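Long-range contacts in alcohol dehydrogenase, zinc-containing (Thermotoga maritima, PDB 1VJ0), which probably catalyses the oxidation of alcohols or the reverse reduction, as a zinc-containing member of the medium-chain dehydrogenase family: residues A[78-83]-A[103-108]; A[286-291]-A[315-320]; A[28-33]-A[357-362]; A[275-280]-A[301-306]. All coordinates share one frame; numbering follows the deposited sequence.

Overall arrangement
From the N terminus, the chain first lays down 28-33 at the start of strand 31-37, and contact 3 is closed only by 357-362, more than 320 residues later. The other three contacts all nest inside that loop. Contact 1 is the first to close, pairing two strands of the GroES-like catalytic domain beside a zinc site. Contacts 4 and 2 follow in the Rossmann-type domain, and they cross: 275-280, 286-291, 301-306 and 315-320 alternate along the chain. Their centres are about 20 Å apart and both touch the second subunit. Contacts 1 and 2 lie on opposite sides of the chain's centre, their centres about 40 Å apart, while contact 3 ties the N-terminal hairpin to a C-terminal helix.

Contact 1: A[78-83]-A[103-108]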
loop_
_atom_site.group_PDB
_atom_site.type_symbol
_atom_site.label_atom_id
_atom_site.label_comp_id
_atom_site.label_asym_id
_atom_site.label_seq_id
_atom_site.Cartn_x
_atom_site.Cartn_y
_atom_site.Cartn_z
ATOM N N GLU A 78 10.301 22.961 -19.927
ATOM C CA GLU A 78 11.308 21.917 -19.792
ATOM C C GLU A 78 12.693 22.616 -19.915
ATOM O O GLU A 78 13.098 23.039 -21.017
ATOM C CB GLU A 78 11.151 20.916 -20.963
ATOM C CG GLU A 78 9.854 20.078 -20.977
ATOM C CD GLU A 78 9.594 19.306 -22.291
ATOM O OE1 GLU A 78 10.498 18.763 -22.980
ATOM O OE2 GLU A 78 8.446 19.245 -22.659
ATOM N N GLY A 79 13.429 22.679 -18.805
ATOM C CA GLY A 79 14.669 23.394 -18.739
ATOM C C GLY A 79 15.770 22.841 -17.844
ATOM O O GLY A 79 15.522 22.144 -16.851
ATOM N N ALA A 80 16.998 23.116 -18.248
ATOM C CA ALA A 80 18.181 22.885 -17.407
ATOM C C ALA A 80 19.077 24.055 -17.609
ATOM O O ALA A 80 19.120 24.637 -18.697
ATOM C CB ALA A 80 18.878 21.610 -17.789
ATOM N N GLY A 81 19.798 24.437 -16.572
ATOM C CA GLY A 81 20.737 25.532 -16.719
ATOM C C GLY A 81 21.746 25.712 -15.578
ATOM O O GLY A 81 22.033 24.803 -14.805
ATOM N N ARG A 82 22.289 26.908 -15.530
ATOM C CA ARG A 82 23.368 27.266 -14.677
ATOM C C ARG A 82 22.980 28.452 -13.825
ATOM O O ARG A 82 22.478 29.468 -14.341
ATOM C CB ARG A 82 24.579 27.623 -15.530
ATOM C CG ARG A 82 25.810 27.950 -14.724
ATOM C CD ARG A 82 26.982 28.470 -15.530
ATOM N NE ARG A 82 27.570 27.422 -16.380
ATOM C CZ ARG A 82 27.617 27.451 -17.720
ATOM N NH1 ARG A 82 27.131 28.477 -18.423
ATOM N NH2 ARG A 82 28.179 26.427 -18.375
ATOM N N VAL A 83 23.264 28.338 -12.535
ATOM C CA VAL A 83 22.944 29.402 -11.573
ATOM C C VAL A 83 23.792 30.630 -11.881
ATOM O O VAL A 83 25.026 30.556 -11.975
ATOM C CB VAL A 83 23.131 28.924 -10.085
ATOM C CG1 VAL A 83 22.880 30.047 -9.132
ATOM C CG2 VAL A 83 22.186 27.813 -9.778
ATOM N N LEU A 103 25.125 23.753 -11.870
ATOM C CA LEU A 103 24.181 23.249 -12.879
ATOM C C LEU A 103 23.013 22.719 -12.126
ATOM O O LEU A 103 23.179 22.061 -11.087
ATOM C CB LEU A 103 24.806 22.166 -13.761
ATOM C CG LEU A 103 26.076 22.590 -14.515
ATOM C CD1 LEU A 103 26.704 21.428 -15.232
ATOM C CD2 LEU A 103 25.800 23.712 -15.504
ATOM N N ILE A 104 21.822 23.027 -12.627
ATOM C CA ILE A 104 20.590 22.592 -12.007
ATOM C C ILE A 104 19.526 22.175 -12.990
ATOM O O ILE A 104 19.515 22.588 -14.163
ATOM C CB ILE A 104 20.030 23.716 -11.069
ATOM C CG1 ILE A 104 19.611 24.972 -11.858
ATOM C CG2 ILE A 104 21.042 24.025 -10.015
ATOM C CD1 ILE A 104 18.731 25.961 -11.022
ATOM N N VAL A 105 18.617 21.349 -12.488
ATOM C CA VAL A 105 17.330 21.168 -13.084
ATOM C C VAL A 105 16.285 21.418 -11.982
ATOM O O VAL A 105 16.622 21.527 -10.796
ATOM C CB VAL A 105 17.142 19.780 -13.725
ATOM C CG1 VAL A 105 18.053 19.633 -14.885
ATOM C CG2 VAL A 105 17.393 18.642 -12.707
ATOM N N TRP A 106 15.029 21.575 -12.391
ATOM C CA TRP A 106 14.002 21.963 -11.468
ATOM C C TRP A 106 12.648 21.461 -11.888
ATOM O O TRP A 106 12.372 21.179 -13.074
ATOM C CB TRP A 106 13.951 23.505 -11.299
ATOM C CG TRP A 106 13.703 24.255 -12.575
ATOM C CD1 TRP A 106 12.486 24.658 -13.061
ATOM C CD2 TRP A 106 14.676 24.707 -13.541
ATOM N NE1 TRP A 106 12.645 25.311 -14.253
ATOM C CE2 TRP A 106 13.972 25.348 -14.580
ATOM C CE3 TRP A 106 16.058 24.623 -13.632
ATOM C CZ2 TRP A 106 14.607 25.903 -15.689
ATOM C CZ3 TRP A 106 16.694 25.164 -14.746
ATOM C CH2 TRP A 106 15.961 25.800 -15.760
ATOM N N ASN A 107 11.783 21.353 -10.902
ATOM C CA ASN A 107 10.371 21.008 -11.166
ATOM C C ASN A 107 9.672 22.260 -11.758
ATOM O O ASN A 107 9.672 23.349 -11.163
ATOM C CB ASN A 107 9.695 20.527 -9.841
ATOM C CG ASN A 107 8.257 20.034 -10.014
ATOM O OD1 ASN A 107 7.623 20.209 -11.071
ATOM N ND2 ASN A 107 7.732 19.394 -8.951
ATOM N N ARG A 108 9.038 22.090 -12.912
ATOM C CA ARG A 108 8.333 23.197 -13.578
ATOM C C ARG A 108 7.174 23.770 -12.784
ATOM O O ARG A 108 6.805 24.928 -12.961
ATOM C CB ARG A 108 7.825 22.703 -14.946
ATOM C CG ARG A 108 6.717 21.670 -14.912
ATOM C CD ARG A 108 6.209 21.394 -16.312
ATOM N NE ARG A 108 5.102 20.469 -16.326
ATOM C CZ ARG A 108 5.238 19.157 -16.185
ATOM N NH1 ARG A 108 6.409 18.632 -16.046
ATOM N NH2 ARG A 108 4.180 18.363 -16.178
HETATM O O HOH W 1 12.416 22.348 -15.717
#
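Strands 78-83 and 103-106 run antiparallel, their axes 4.7 Å apart at closest approach and their directions 142° apart. G81 and I104 form the hydrogen-bonded pair: G81 N donates to I104 O at 3.0 Å and I104 N to G81 O at 2.8 Å, both bonds nearly straight. The W106 indole packs on the backbone of G79 to G81. Its CG sits in the crowded position between backbone N and carbonyl carbon (chi1 59°), which turns the indole back along the glycine-rich strand. One face of the ring lies directly on the backbone of G79, which has no side chain, with CH2 3.6 Å from G79 C, while CZ3 meets G81 N at the ring edge. Water 1 lies over that same face and bridges G79 N to W106 O. A80 CB touches V105 CG1 at 3.6 Å, and the V83 and I104 side chains cross at about a right angle, CG2 to CG2 at 4.0 Å. E78 binds a zinc ion with C55, H77 and C178. In the GroES-like domain, strand 45-54 pairs with 78-86 on one side and strand 161-164 with 103-106 on the other; I49, I153 and L155 pack on W106.

Contact 2: A[286-291]-A[315-320]; sequences ELLRRG and VLKNAT
The R290 guanidinium meets the other segment at its edge, where the peptide carbonyl of L316 lies near its plane. NE and NH2 grip the single atom L316 O side-on: NE comes from above the carbonyl plane, whereas NH2, at 2.8 Å, lies in it. A bend at chi3 (97°) brings this edge round to the carbonyl, and L316 CD1 lies beside NH2. R289 leaves the backbone away from 315-320; its NH1 donates in plane to a lone pair of R290 O, and salt bridges join it to D269 and to E123 of the second subunit. K317 runs back along the carbonyls of R289 and L288, bent at chi3 and chi4, so that NZ reaches L288 O at 2.7 Å. Water 2 links this ammonium to E286 OE1; E286 OE2 is held by W313. G291 N donates to K317 O, nearly along the C=O axis, at 2.8 Å. L288 CD2 packs on A319 CB at 3.8 Å. N318, with positive phi, ends helix 310-315 in a Schellman motif. The contact joins the end of helix 280-287 to the loop before strand 320-323, outermost in this chain, where T320 pairs antiparallel with a strand of the second subunit so that the sheet runs on.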
loop_
_atom_site.group_PDB
_atom_site.type_symbol
_atom_site.label_atom_id
_atom_site.label_comp_id
_atom_site.label_asym_id
_atom_site.label_seq_id
_atom_site.Cartn_x
_atom_site.Cartn_y
_atom_site.Cartn_z
ATOM N N GLU A 286 -9.151 -4.751 -23.536
ATOM C CA GLU A 286 -9.198 -6.145 -23.949
ATOM C C GLU A 286 -7.870 -6.884 -23.799
ATOM O O GLU A 286 -7.850 -8.093 -23.906
ATOM C CB GLU A 286 -9.686 -6.265 -25.399
ATOM C CG GLU A 286 -11.092 -5.660 -25.674
ATOM C CD GLU A 286 -12.271 -6.460 -25.133
ATOM O OE1 GLU A 286 -12.091 -7.458 -24.418
ATOM O OE2 GLU A 286 -13.436 -6.086 -25.450
ATOM N N LEU A 287 -6.765 -6.165 -23.625
ATOM C CA LEU A 287 -5.462 -6.771 -23.404
ATOM C C LEU A 287 -5.134 -6.999 -21.928
ATOM O O LEU A 287 -4.131 -7.692 -21.615
ATOM C CB LEU A 287 -4.351 -5.876 -23.979
ATOM C CG LEU A 287 -4.383 -5.634 -25.490
ATOM C CD1 LEU A 287 -3.258 -4.692 -25.839
ATOM C CD2 LEU A 287 -4.299 -6.964 -26.246
ATOM N N LEU A 288 -5.890 -6.351 -21.048
ATOM C CA LEU A 288 -5.610 -6.340 -19.617
ATOM C C LEU A 288 -6.055 -7.677 -18.962
ATOM O O LEU A 288 -7.176 -8.173 -19.233
ATOM C CB LEU A 288 -6.367 -5.147 -19.000
ATOM C CG LEU A 288 -5.974 -4.633 -17.610
ATOM C CD1 LEU A 288 -4.576 -4.109 -17.602
ATOM C CD2 LEU A 288 -6.980 -3.537 -17.187
ATOM N N ARG A 289 -5.197 -8.273 -18.119
ATOM C CA ARG A 289 -5.637 -9.435 -17.392
ATOM C C ARG A 289 -6.655 -9.063 -16.338
ATOM O O ARG A 289 -6.811 -7.884 -15.937
ATOM C CB ARG A 289 -4.500 -10.175 -16.727
ATOM C CG ARG A 289 -3.819 -9.505 -15.545
ATOM C CD ARG A 289 -3.137 -10.573 -14.632
ATOM N NE ARG A 289 -2.283 -10.006 -13.586
ATOM C CZ ARG A 289 -2.672 -9.757 -12.336
ATOM N NH1 ARG A 289 -3.925 -9.952 -11.930
ATOM N NH2 ARG A 289 -1.789 -9.341 -11.452
ATOM N N ARG A 290 -7.384 -10.074 -15.951
ATOM C CA ARG A 290 -8.215 -9.998 -14.748
ATOM C C ARG A 290 -7.301 -9.613 -13.589
ATOM O O ARG A 290 -6.306 -10.271 -13.378
ATOM C CB ARG A 290 -8.875 -11.327 -14.506
ATOM C CG ARG A 290 -9.993 -11.576 -15.475
ATOM C CD ARG A 290 -10.823 -12.744 -15.092
ATOM N NE ARG A 290 -12.014 -12.330 -14.358
ATOM C CZ ARG A 290 -12.633 -13.085 -13.460
ATOM N NH1 ARG A 290 -12.160 -14.302 -13.138
ATOM N NH2 ARG A 290 -13.725 -12.630 -12.849
ATOM N N GLY A 291 -7.656 -8.557 -12.884
ATOM C CA GLY A 291 -6.860 -7.987 -11.770
ATOM C C GLY A 291 -5.810 -6.986 -12.222
ATOM O O GLY A 291 -5.081 -6.445 -11.394
ATOM N N VAL A 315 -15.849 -4.514 -14.030
ATOM C CA VAL A 315 -16.345 -5.384 -12.934
ATOM C C VAL A 315 -15.821 -6.823 -13.059
ATOM O O VAL A 315 -15.109 -7.382 -12.152
ATOM C CB VAL A 315 -17.877 -5.329 -12.859
ATOM C CG1 VAL A 315 -18.430 -6.289 -11.785
ATOM C CG2 VAL A 315 -18.333 -3.906 -12.653
ATOM N N LEU A 316 -16.173 -7.459 -14.175
ATOM C CA LEU A 316 -15.786 -8.858 -14.366
ATOM C C LEU A 316 -14.245 -8.999 -14.363
ATOM O O LEU A 316 -13.660 -10.009 -13.874
ATOM C CB LEU A 316 -16.358 -9.360 -15.693
ATOM C CG LEU A 316 -16.106 -10.835 -15.975
ATOM C CD1 LEU A 316 -16.807 -11.679 -14.909
ATOM C CD2 LEU A 316 -16.647 -11.172 -17.364
ATOM N N LYS A 317 -13.586 -8.000 -14.923
ATOM C CA LYS A 317 -12.125 -7.955 -14.866
ATOM C C LYS A 317 -11.499 -7.613 -13.515
ATOM O O LYS A 317 -10.310 -7.766 -13.359
ATOM C CB LYS A 317 -11.602 -6.982 -15.930
ATOM C CG LYS A 317 -10.555 -7.593 -16.718
ATOM C CD LYS A 317 -10.020 -6.687 -17.782
ATOM C CE LYS A 317 -10.610 -7.015 -19.129
ATOM N NZ LYS A 317 -9.798 -7.909 -19.917
ATOM N N ASN A 318 -12.253 -7.091 -12.544
ATOM C CA ASN A 318 -11.674 -6.572 -11.317
ATOM C C ASN A 318 -10.454 -5.665 -11.634
ATOM O O ASN A 318 -9.392 -5.741 -10.986
ATOM C CB ASN A 318 -11.367 -7.722 -10.352
ATOM C CG ASN A 318 -11.276 -7.294 -8.892
ATOM O OD1 ASN A 318 -12.226 -7.477 -8.120
ATOM N ND2 ASN A 318 -10.105 -6.781 -8.486
ATOM N N ALA A 319 -10.637 -4.810 -12.649
ATOM C CA ALA A 319 -9.564 -3.995 -13.205
ATOM C C ALA A 319 -9.432 -2.667 -12.494
ATOM O O ALA A 319 -10.391 -2.121 -12.003
ATOM C CB ALA A 319 -9.819 -3.724 -14.718
ATOM N N THR A 320 -8.210 -2.160 -12.394
ATOM C CA THR A 320 -7.981 -0.788 -11.953
ATOM C C THR A 320 -7.642 0.062 -13.159
ATOM O O THR A 320 -6.686 -0.252 -13.908
ATOM C CB THR A 320 -6.811 -0.721 -10.923
ATOM O OG1 THR A 320 -7.107 -1.547 -9.794
ATOM C CG2 THR A 320 -6.658 0.663 -10.323
HETATM O O HOH W 2 -11.603 -8.352 -21.964
HETATM O O HOH W 3 -7.032 -6.602 -8.581
#

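Contact 3: A[28-33]-A[357-362]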
loop_
_atom_site.group_PDB
_atom_site.type_symbol
_atom_site.label_atom_id
_atom_site.label_comp_id
_atom_site.label_asym_id
_atom_site.label_seq_id
_atom_site.Cartn_x
_atom_site.Cartn_y
_atom_site.Cartn_z
ATOM N N GLN A 28 0.483 33.351 -34.296
ATOM C CA GLN A 28 1.403 34.281 -34.959
ATOM C C GLN A 28 2.817 33.947 -34.483
ATOM O O GLN A 28 3.006 33.600 -33.288
ATOM C CB GLN A 28 1.099 35.731 -34.569
ATOM C CG GLN A 28 -0.181 36.302 -35.138
ATOM C CD GLN A 28 -0.229 36.296 -36.663
ATOM O OE1 GLN A 28 -1.266 36.010 -37.227
ATOM N NE2 GLN A 28 0.894 36.584 -37.318
ATOM N N PRO A 29 3.813 34.066 -35.361
ATOM C CA PRO A 29 5.166 33.685 -34.978
ATOM C C PRO A 29 5.600 34.243 -33.592
ATOM O O PRO A 29 5.233 35.368 -33.213
ATOM C CB PRO A 29 6.019 34.275 -36.095
ATOM C CG PRO A 29 5.121 34.319 -37.284
ATOM C CD PRO A 29 3.741 34.555 -36.756
ATOM N N LEU A 30 6.345 33.453 -32.850
ATOM C CA LEU A 30 7.015 33.967 -31.647
ATOM C C LEU A 30 7.969 35.089 -32.048
ATOM O O LEU A 30 8.635 35.008 -33.073
ATOM C CB LEU A 30 7.816 32.875 -30.986
ATOM C CG LEU A 30 7.089 31.604 -30.586
ATOM C CD1 LEU A 30 8.054 30.692 -29.839
ATOM C CD2 LEU A 30 5.978 31.923 -29.726
ATOM N N VAL A 31 8.037 36.126 -31.233
ATOM C CA VAL A 31 8.876 37.275 -31.558
ATOM C C VAL A 31 10.057 37.417 -30.590
ATOM O O VAL A 31 9.932 37.212 -29.360
ATOM C CB VAL A 31 8.068 38.587 -31.622
ATOM C CG1 VAL A 31 6.879 38.408 -32.533
ATOM C CG2 VAL A 31 7.604 39.010 -30.277
ATOM N N TYR A 32 11.196 37.741 -31.176
ATOM C CA TYR A 32 12.435 37.925 -30.454
ATOM C C TYR A 32 12.357 39.225 -29.648
ATOM O O TYR A 32 11.992 40.272 -30.157
ATOM C CB TYR A 32 13.612 37.936 -31.454
ATOM C CG TYR A 32 14.909 38.372 -30.825
ATOM C CD1 TYR A 32 15.706 37.476 -30.128
ATOM C CD2 TYR A 32 15.305 39.694 -30.884
ATOM C CE1 TYR A 32 16.894 37.903 -29.487
ATOM C CE2 TYR A 32 16.484 40.131 -30.263
ATOM C CZ TYR A 32 17.266 39.228 -29.560
ATOM O OH TYR A 32 18.430 39.662 -28.968
ATOM N N LYS A 33 12.673 39.167 -28.365
ATOM C CA LYS A 33 12.668 40.384 -27.581
ATOM C C LYS A 33 13.822 40.373 -26.572
ATOM O O LYS A 33 14.231 39.309 -26.103
ATOM C CB LYS A 33 11.334 40.539 -26.860
ATOM C CG LYS A 33 11.298 41.842 -26.049
ATOM C CD LYS A 33 9.915 42.125 -25.448
ATOM C CE LYS A 33 9.686 43.646 -25.348
ATOM N NZ LYS A 33 8.379 43.967 -24.737
ATOM N N LYS A 357 16.601 31.206 -31.277
ATOM C CA LYS A 357 15.998 32.090 -32.265
ATOM C C LYS A 357 15.234 31.403 -33.398
ATOM O O LYS A 357 14.467 32.077 -34.106
ATOM C CB LYS A 357 17.041 33.062 -32.834
ATOM C CG LYS A 357 17.467 34.129 -31.788
ATOM C CD LYS A 357 18.656 34.969 -32.323
ATOM C CE LYS A 357 19.136 36.029 -31.301
ATOM N NZ LYS A 357 20.448 36.719 -31.750
ATOM N N GLU A 358 15.398 30.089 -33.529
ATOM C CA GLU A 358 14.586 29.255 -34.432
ATOM C C GLU A 358 13.411 28.523 -33.741
ATOM O O GLU A 358 12.889 27.522 -34.226
ATOM C CB GLU A 358 15.503 28.293 -35.147
ATOM C CG GLU A 358 16.469 29.049 -36.085
ATOM C CD GLU A 358 17.205 28.161 -37.062
ATOM O OE1 GLU A 358 17.222 26.929 -36.889
ATOM O OE2 GLU A 358 17.782 28.683 -38.040
ATOM N N ALA A 359 12.974 29.066 -32.614
ATOM C CA ALA A 359 11.858 28.474 -31.887
ATOM C C ALA A 359 10.610 28.247 -32.784
ATOM O O ALA A 359 9.858 27.274 -32.590
ATOM C CB ALA A 359 11.529 29.290 -30.575
ATOM N N ASN A 360 10.362 29.116 -33.744
ATOM C CA ASN A 360 9.181 28.914 -34.600
ATOM C C ASN A 360 9.332 27.642 -35.441
ATOM O O ASN A 360 8.376 26.866 -35.605
ATOM C CB ASN A 360 8.923 30.141 -35.485
ATOM C CG ASN A 360 8.376 31.289 -34.688
ATOM O OD1 ASN A 360 7.285 31.187 -34.167
ATOM N ND2 ASN A 360 9.145 32.372 -34.558
ATOM N N LYS A 361 10.548 27.422 -35.952
ATOM C CA LYS A 361 10.851 26.209 -36.724
ATOM C C LYS A 361 10.769 24.961 -35.849
ATOM O O LYS A 361 10.243 23.951 -36.279
ATOM C CB LYS A 361 12.258 26.348 -37.363
ATOM C CG LYS A 361 12.752 25.178 -38.189
ATOM C CD LYS A 361 11.870 24.850 -39.396
ATOM N N ALA A 362 11.276 25.027 -34.618
ATOM C CA ALA A 362 11.108 23.946 -33.661
ATOM C C ALA A 362 9.664 23.511 -33.501
ATOM O O ALA A 362 9.375 22.333 -33.541
ATOM C CB ALA A 362 11.662 24.330 -32.299
HETATM O O HOH W 4 20.650 38.298 -29.623
#
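Y32 OH is gripped twice, by water 4, which donates to it at 2.7 Å, and by E34. The same water accepts from K357 NZ and so joins the tips of the two side chains. The extended K357 chain lies alongside Y32, pointing the same way, with CE 3.4 Å from ring atom CE1. Further along, the side-chain amide of N360 makes two hydrogen bonds to the backbone of L30: OD1 accepts from L30 N at 2.8 Å and ND2 donates to L30 O at 3.1 Å. Each bond uses a lone pair in the plane of its carbonyl, and L30 O lies exactly in the amide plane of N360, with an N-H...O angle of 164°. Two bonds, one at each branch of the amide, fix its rotation and settle which branch is oxygen. With CG anti to its own carbonyl carbon (chi1 -73°), N360 extends from the first turn of helix 359-368 to the chain just before strand 31-37. P29 CA also lies close to OD1, at 3.4 Å. On the inner side, L30 CD1 touches A359 CB at 3.8 Å; M21 and Y149 pack on both residues. The chemistry therefore grades from apolar packing at L30 to a water-mediated link at the surface, and the direct hydrogen bonds between the two segments both come from the N360 amide, which meets the N-H and C=O of L30 as a backbone partner would.

Contact 4: A[275-280]-A[301-306]; sequences TGDSRA and VPQDPV
Two loops of the Rossmann-type domain meet here, one following strand 268-273 and containing an ST turn at T275, the other leading into strand 306-308. Hydrogen bonds across the contact centre on Q303, whose chain is extended beyond CG. Its NE2 donates to G276 O at 2.7 Å, in the carbonyl plane, while OE1 accepts from both S278 N, at 2.9 Å, and S278 OG, at 2.5 Å. The amide therefore spans the backbone from G276 to S278, its rotation fixed by the three bonds. Within 275-280, charge and capping combine: D277 OD1 receives R279 N, a capping bond before helix 280-287, from above the carboxylate plane. It also takes R279 NE on its syn lone pair, straight at 174° and in the guanidinium plane. R279 NH2 adds a salt bridge to D277 OD2 at 3.0 Å, weak as a hydrogen bond. Apolar contact comes from V306, whose CG1 fits against S278 CB at 3.6 Å and more loosely against R279 CG. V306 also pairs antiparallel with a strand of the second subunit, whose V310 packs on both S278 and V306. Water 5 lies between S278 OG (2.9 Å) and D304 O (2.8 Å), with more acceptors in reach than protons to give.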
loop_
_atom_site.group_PDB
_atom_site.type_symbol
_atom_site.label_atom_id
_atom_site.label_comp_id
_atom_site.label_asym_id
_atom_site.label_seq_id
_atom_site.Cartn_x
_atom_site.Cartn_y
_atom_site.Cartn_z
ATOM N N THR A 275 -0.931 7.376 -25.870
ATOM C CA THR A 275 -1.232 7.731 -27.273
ATOM C C THR A 275 -1.789 9.116 -27.430
ATOM O O THR A 275 -1.663 9.694 -28.499
ATOM C CB THR A 275 -2.275 6.757 -27.941
ATOM O OG1 THR A 275 -3.541 6.875 -27.295
ATOM C CG2 THR A 275 -1.915 5.285 -27.770
ATOM N N GLY A 276 -2.508 9.617 -26.424
ATOM C CA GLY A 276 -3.279 10.855 -26.609
ATOM C C GLY A 276 -4.668 10.691 -27.213
ATOM O O GLY A 276 -5.394 11.666 -27.427
ATOM N N ASP A 277 -5.052 9.464 -27.502
ATOM C CA ASP A 277 -6.332 9.179 -28.102
ATOM C C ASP A 277 -7.171 8.327 -27.153
ATOM O O ASP A 277 -6.778 7.238 -26.771
ATOM C CB ASP A 277 -6.082 8.437 -29.369
ATOM C CG ASP A 277 -7.347 8.162 -30.155
ATOM O OD1 ASP A 277 -8.482 8.332 -29.676
ATOM O OD2 ASP A 277 -7.256 7.765 -31.313
ATOM N N SER A 278 -8.339 8.832 -26.788
ATOM C CA SER A 278 -9.226 8.157 -25.843
ATOM C C SER A 278 -9.588 6.744 -26.343
ATOM O O SER A 278 -9.794 5.849 -25.544
ATOM C CB SER A 278 -10.488 8.983 -25.598
ATOM O OG SER A 278 -10.214 10.267 -25.017
ATOM N N ARG A 279 -9.628 6.552 -27.668
ATOM C CA ARG A 279 -10.005 5.286 -28.253
ATOM C C ARG A 279 -9.014 4.173 -27.934
ATOM O O ARG A 279 -9.359 3.017 -28.102
ATOM C CB ARG A 279 -10.170 5.395 -29.740
ATOM C CG ARG A 279 -11.352 6.285 -30.103
ATOM C CD ARG A 279 -11.471 6.572 -31.536
ATOM N NE ARG A 279 -10.371 7.411 -31.971
ATOM C CZ ARG A 279 -10.171 7.758 -33.242
ATOM N NH1 ARG A 279 -10.997 7.337 -34.199
ATOM N NH2 ARG A 279 -9.136 8.533 -33.569
ATOM N N ALA A 280 -7.810 4.511 -27.503
ATOM C CA ALA A 280 -6.838 3.496 -27.063
ATOM C C ALA A 280 -7.407 2.563 -25.984
ATOM O O ALA A 280 -7.003 1.431 -25.897
ATOM C CB ALA A 280 -5.565 4.163 -26.572
ATOM N N VAL A 301 -6.480 16.348 -23.868
ATOM C CA VAL A 301 -7.514 17.358 -24.142
ATOM C C VAL A 301 -8.876 16.674 -24.141
ATOM O O VAL A 301 -8.948 15.463 -24.362
ATOM C CB VAL A 301 -7.382 18.028 -25.537
ATOM C CG1 VAL A 301 -6.086 18.914 -25.654
ATOM C CG2 VAL A 301 -7.495 17.013 -26.668
ATOM N N PRO A 302 -9.943 17.434 -23.898
ATOM C CA PRO A 302 -11.272 16.879 -23.938
ATOM C C PRO A 302 -11.486 16.243 -25.311
ATOM O O PRO A 302 -11.067 16.821 -26.305
ATOM C CB PRO A 302 -12.166 18.072 -23.748
ATOM C CG PRO A 302 -11.370 19.068 -23.111
ATOM C CD PRO A 302 -9.947 18.841 -23.499
ATOM N N GLN A 303 -12.113 15.072 -25.349
ATOM C CA GLN A 303 -12.309 14.362 -26.608
ATOM C C GLN A 303 -13.706 13.768 -26.573
ATOM O O GLN A 303 -14.320 13.673 -25.492
ATOM C CB GLN A 303 -11.254 13.260 -26.748
ATOM C CG GLN A 303 -9.905 13.775 -27.255
ATOM C CD GLN A 303 -8.790 12.721 -27.249
ATOM O OE1 GLN A 303 -8.940 11.633 -26.711
ATOM N NE2 GLN A 303 -7.687 13.058 -27.856
ATOM N N ASP A 304 -14.212 13.333 -27.716
ATOM C CA ASP A 304 -15.478 12.612 -27.690
ATOM C C ASP A 304 -15.390 11.488 -26.698
ATOM O O ASP A 304 -14.329 10.902 -26.492
ATOM C CB ASP A 304 -15.830 12.002 -29.032
ATOM C CG ASP A 304 -15.985 13.034 -30.106
ATOM O OD1 ASP A 304 -16.320 14.202 -29.795
ATOM O OD2 ASP A 304 -15.792 12.742 -31.297
ATOM N N PRO A 305 -16.493 11.202 -26.047
ATOM C CA PRO A 305 -16.566 10.052 -25.172
ATOM C C PRO A 305 -16.396 8.747 -25.942
ATOM O O PRO A 305 -16.783 8.671 -27.109
ATOM C CB PRO A 305 -17.978 10.165 -24.555
ATOM C CG PRO A 305 -18.700 11.010 -25.401
ATOM C CD PRO A 305 -17.742 11.986 -26.033
ATOM N N VAL A 306 -15.820 7.747 -25.301
ATOM C CA VAL A 306 -15.660 6.419 -25.905
ATOM C C VAL A 306 -16.661 5.459 -25.285
ATOM O O VAL A 306 -17.042 5.630 -24.130
ATOM C CB VAL A 306 -14.225 5.836 -25.722
ATOM C CG1 VAL A 306 -13.219 6.725 -26.459
ATOM C CG2 VAL A 306 -13.861 5.683 -24.274
HETATM O O HOH W 5 -12.933 10.814 -24.034
#